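Local coordinates for general secretion pathway protein D (Pseudomonas aeruginosa, PDB 4E9J) that forms, as part of a 15-subunit secretin, the outer membrane channel of the type II secretion system, this chain being an N-terminal periplasmic piece, at residues R116-Q121 with D165-L170; I153-R156 with R162-D165. All blocks are in the same frame, centred on the assembly; numbering follows the deposited sequence.

Contact 1 (R116-Q121 with D165-L170)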
loop_
_atom_site.group_PDB
_atom_site.type_symbol
_atom_site.label_atom_id
_atom_site.label_comp_id
_atom_site.label_asym_id
_atom_site.label_seq_id
_atom_site.Cartn_x
_atom_site.Cartn_y
_atom_site.Cartn_z
ATOM N N ARG A 116 2.963 -9.727 -15.375
ATOM C CA ARG A 116 1.761 -10.280 -15.974
ATOM C C ARG A 116 0.495 -9.537 -15.544
ATOM O O ARG A 116 0.370 -9.208 -14.371
ATOM C CB ARG A 116 1.619 -11.758 -15.558
ATOM C CG ARG A 116 0.606 -12.471 -16.429
ATOM C CD ARG A 116 0.355 -13.881 -16.008
ATOM N NE ARG A 116 1.497 -14.747 -16.295
ATOM C CZ ARG A 116 1.521 -16.052 -16.071
ATOM N NH1 ARG A 116 0.466 -16.659 -15.529
ATOM N NH2 ARG A 116 2.610 -16.762 -16.364
ATOM N N VAL A 117 -0.442 -9.283 -16.478
ATOM C CA VAL A 117 -1.742 -8.689 -16.182
ATOM C C VAL A 117 -2.702 -9.868 -16.011
ATOM O O VAL A 117 -2.751 -10.751 -16.867
ATOM C CB VAL A 117 -2.229 -7.741 -17.304
ATOM C CG1 VAL A 117 -3.606 -7.168 -16.969
ATOM C CG2 VAL A 117 -1.245 -6.606 -17.540
ATOM N N ILE A 118 -3.438 -9.899 -14.906
ATOM C CA ILE A 118 -4.380 -10.972 -14.567
ATOM C C ILE A 118 -5.747 -10.342 -14.532
ATOM O O ILE A 118 -5.994 -9.503 -13.681
ATOM C CB ILE A 118 -4.031 -11.635 -13.198
ATOM C CG1 ILE A 118 -2.602 -12.227 -13.231
ATOM C CG2 ILE A 118 -5.027 -12.750 -12.862
ATOM C CD1 ILE A 118 -2.126 -12.911 -11.920
ATOM N N GLN A 119 -6.636 -10.695 -15.454
ATOM C CA GLN A 119 -7.979 -10.139 -15.417
ATOM C C GLN A 119 -8.779 -10.944 -14.387
ATOM O O GLN A 119 -8.553 -12.137 -14.233
ATOM C CB GLN A 119 -8.641 -10.215 -16.797
ATOM C CG GLN A 119 -9.931 -9.394 -16.881
ATOM C CD GLN A 119 -10.083 -8.757 -18.232
ATOM O OE1 GLN A 119 -10.601 -9.369 -19.163
ATOM N NE2 GLN A 119 -9.585 -7.541 -18.386
ATOM N N VAL A 120 -9.609 -10.256 -13.606
ATOM C CA VAL A 120 -10.479 -10.847 -12.571
ATOM C C VAL A 120 -11.900 -10.742 -13.118
ATOM O O VAL A 120 -12.298 -9.688 -13.594
ATOM C CB VAL A 120 -10.291 -10.121 -11.218
ATOM C CG1 VAL A 120 -11.216 -10.684 -10.148
ATOM C CG2 VAL A 120 -8.830 -10.225 -10.765
ATOM N N GLN A 121 -12.649 -11.833 -13.065
ATOM C CA GLN A 121 -13.988 -11.912 -13.639
ATOM C C GLN A 121 -15.142 -11.394 -12.789
ATOM O O GLN A 121 -15.906 -10.567 -13.272
ATOM C CB GLN A 121 -14.276 -13.380 -14.035
ATOM N N ASP A 165 -3.846 -19.081 -9.656
ATOM C CA ASP A 165 -4.788 -20.087 -9.113
ATOM C C ASP A 165 -5.470 -19.589 -7.842
ATOM O O ASP A 165 -6.636 -19.904 -7.638
ATOM C CB ASP A 165 -4.097 -21.426 -8.815
ATOM N N VAL A 166 -4.756 -18.824 -6.992
ATOM C CA VAL A 166 -5.301 -18.284 -5.736
ATOM C C VAL A 166 -6.365 -17.245 -6.073
ATOM O O VAL A 166 -7.432 -17.241 -5.466
ATOM C CB VAL A 166 -4.179 -17.714 -4.821
ATOM C CG1 VAL A 166 -4.753 -16.938 -3.631
ATOM C CG2 VAL A 166 -3.267 -18.832 -4.333
ATOM N N ILE A 167 -6.085 -16.393 -7.055
ATOM C CA ILE A 167 -7.038 -15.383 -7.533
ATOM C C ILE A 167 -8.287 -16.075 -8.073
ATOM O O ILE A 167 -9.384 -15.679 -7.706
ATOM C CB ILE A 167 -6.404 -14.420 -8.581
ATOM C CG1 ILE A 167 -5.313 -13.550 -7.929
ATOM C CG2 ILE A 167 -7.488 -13.535 -9.215
ATOM C CD1 ILE A 167 -4.388 -12.897 -8.850
ATOM N N ARG A 168 -8.123 -17.123 -8.913
ATOM C CA ARG A 168 -9.275 -17.853 -9.460
ATOM C C ARG A 168 -10.153 -18.448 -8.359
ATOM O O ARG A 168 -11.374 -18.467 -8.495
ATOM C CB ARG A 168 -8.837 -18.972 -10.425
ATOM N N GLN A 169 -9.544 -18.946 -7.289
ATOM C CA GLN A 169 -10.322 -19.532 -6.196
ATOM C C GLN A 169 -10.981 -18.434 -5.363
ATOM O O GLN A 169 -12.151 -18.567 -5.009
ATOM C CB GLN A 169 -9.442 -20.431 -5.308
ATOM N N LEU A 170 -10.227 -17.353 -5.037
ATOM C CA LEU A 170 -10.771 -16.238 -4.236
ATOM C C LEU A 170 -11.897 -15.539 -4.978
ATOM O O LEU A 170 -12.897 -15.170 -4.362
ATOM C CB LEU A 170 -9.718 -15.191 -3.878
ATOM C CG LEU A 170 -8.681 -15.561 -2.871
ATOM C CD1 LEU A 170 -7.555 -14.503 -2.857
ATOM C CD2 LEU A 170 -9.292 -15.761 -1.529
#
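Val120 and Ile167 mark the nearest passage of the two backbones, with Val120 CA 7.6 Å from Ile167 CA, a separation bridged by side chains between Val120, just after strand 114-119, and helix 157-171. Within the helical segment the i to i+4 backbone bonds from Gln169 N to Asp165 O and from Leu170 N to Val166 O show regular turns where Ile167 sits.

Across the gap the contact is wholly apolar, and Ile167 carries the helix side of it with two separate branches. The methyl Ile167 CD1 meets Ile118 CD1 at 3.8 Å. Ile167 CD1 also lies 4.1 Å from Ile118 CG2, so this methyl touches both branches of Ile118. The two isoleucines cross obliquely. In Ile118, CG1 stands anti to the carbonyl carbon (chi1 -59°) and the chain then runs fully extended (chi2 180°), which carries CD1 out to the helix. The other branch of Ile167, CG2, meets Val120 CG2 at 3.9 Å, the side chains lying at about a right angle to each other. All three residues are buried, and the two segments together bury 130 Å² of surface against each other.

Neighbours close the same core: Ile167 also touches Leu151 of strand 150-155 and Ile132 of helix 125-132, while Val120 packs on Val125 and Leu128 of that helix. Strand 114-119, followed by helix 125-132, two antiparallel strands and helix 157-171, gives the beta-alpha-beta-beta-alpha order of the KH-like fold known for secretin N1 domains, and here its last helix packs on its first strand.

Contact 2 (I153-R156 with R162-D165); sequences ISDR and RIED
Apolar packing joins Ile153 to Ile163: Ile153 CD1, on the strand, lies 3.5 Å from Ile163 CG2, on the helix, tighter than usual for two carbons. The long branch of Ile153 is turned away from fully extended (chi2 -145°), and it is the end of this twisted branch that meets Ile163. The backbones stay well apart, Ile153 CA and Ile163 CA being 9.0 Å from each other.

A second, mixed contact uses the other branch of Ile163. Ile163 CD1 comes within 4.1 Å of Asp155 OD2, the two side chains crossing at about a right angle, so a methyl lies beside one oxygen of the buried Asp155 carboxylate.

Hydrogen bonding holds the other oxygen: Asp155 OD1 accepts from Arg156 N at 2.8 Å. The N-H...O angle is 145°. This donor arrives on the anti side, 34° out of the carboxylate plane. Tyr139 OH adds a weak hydrogen bond to the same oxygen.

Arg156 occupies the N-cap position of helix 157-171, so the chain passes directly from strand into helix and folds back: a beta-alpha unit with a one-residue connection, Arg156, and the closing element of the KH-like N1 domain.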
loop_
_atom_site.group_PDB
_atom_site.type_symbol
_atom_site.label_atom_id
_atom_site.label_comp_id
_atom_site.label_asym_id
_atom_site.label_seq_id
_atom_site.Cartn_x
_atom_site.Cartn_y
_atom_site.Cartn_z
ATOM N N ILE A 153 0.962 -8.091 -11.760
ATOM C CA ILE A 153 1.879 -8.736 -10.814
ATOM C C ILE A 153 3.256 -8.937 -11.460
ATOM O O ILE A 153 3.314 -9.424 -12.577
ATOM C CB ILE A 153 1.317 -10.123 -10.388
ATOM C CG1 ILE A 153 -0.124 -9.976 -9.851
ATOM C CG2 ILE A 153 2.272 -10.826 -9.370
ATOM C CD1 ILE A 153 -0.560 -10.942 -8.664
ATOM N N SER A 154 4.336 -8.675 -10.717
ATOM C CA SER A 154 5.695 -8.973 -11.155
ATOM C C SER A 154 6.324 -10.017 -10.239
ATOM O O SER A 154 6.357 -9.813 -9.039
ATOM C CB SER A 154 6.582 -7.738 -11.197
ATOM O OG SER A 154 6.089 -6.817 -12.147
ATOM N N ASP A 155 6.793 -11.137 -10.809
ATOM C CA ASP A 155 7.428 -12.245 -10.078
ATOM C C ASP A 155 8.044 -13.264 -11.064
ATOM O O ASP A 155 7.975 -13.052 -12.280
ATOM C CB ASP A 155 6.370 -12.962 -9.195
ATOM C CG ASP A 155 6.893 -13.524 -7.891
ATOM O OD1 ASP A 155 8.092 -13.836 -7.823
ATOM O OD2 ASP A 155 6.074 -13.792 -6.993
ATOM N N ARG A 156 8.620 -14.382 -10.553
ATOM C CA ARG A 156 9.112 -15.462 -11.426
ATOM C C ARG A 156 7.878 -16.156 -12.027
ATOM O O ARG A 156 6.891 -16.329 -11.313
ATOM C CB ARG A 156 9.968 -16.478 -10.635
ATOM N N ARG A 162 1.091 -19.697 -9.698
ATOM C CA ARG A 162 0.558 -20.088 -8.388
ATOM C C ARG A 162 -0.401 -19.022 -7.872
ATOM O O ARG A 162 -1.487 -19.371 -7.405
ATOM C CB ARG A 162 1.684 -20.347 -7.369
ATOM N N ILE A 163 -0.040 -17.723 -8.015
ATOM C CA ILE A 163 -0.915 -16.621 -7.581
ATOM C C ILE A 163 -2.180 -16.566 -8.450
ATOM O O ILE A 163 -3.263 -16.285 -7.939
ATOM C CB ILE A 163 -0.145 -15.275 -7.522
ATOM C CG1 ILE A 163 0.938 -15.323 -6.438
ATOM C CG2 ILE A 163 -1.109 -14.074 -7.264
ATOM C CD1 ILE A 163 2.009 -14.280 -6.593
ATOM N N GLU A 164 -2.050 -16.809 -9.751
ATOM C CA GLU A 164 -3.215 -16.839 -10.641
ATOM C C GLU A 164 -4.270 -17.901 -10.183
ATOM O O GLU A 164 -5.465 -17.621 -10.281
ATOM C CB GLU A 164 -2.775 -17.027 -12.104
ATOM C CG GLU A 164 -3.876 -16.786 -13.126
ATOM C CD GLU A 164 -3.431 -16.296 -14.493
ATOM O OE1 GLU A 164 -2.218 -16.361 -14.798
ATOM O OE2 GLU A 164 -4.309 -15.851 -15.267
ATOM N N ASP A 165 -3.846 -19.081 -9.656
ATOM C CA ASP A 165 -4.788 -20.087 -9.113
ATOM C C ASP A 165 -5.470 -19.589 -7.842
ATOM O O ASP A 165 -6.636 -19.904 -7.638
ATOM C CB ASP A 165 -4.097 -21.426 -8.815
#

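Overall arrangement
The centres of contacts 1 and 2 lie 9 Å apart inside the N1 domain. Along the chain 116-121 comes first, then 153-156, then 162-165, which runs into 165-170. Both contacts end on helix 157-171, contact 2 near its middle and contact 1 on the turns that follow, with Asp165 common to them. Their strands, 114-119 and 150-155, are antiparallel neighbours in one sheet, so the helix packs across both. Between them, Arg116 N is probably hydrogen-bonded to Ile153 O (2.8 Å), and Arg116 NH1 forms a salt bridge with Glu164 OE1 (2.8 Å). Together they pack one helix on two neighbouring strands of the N1 domain, which forms a periplasmic ring in the assembled secretin.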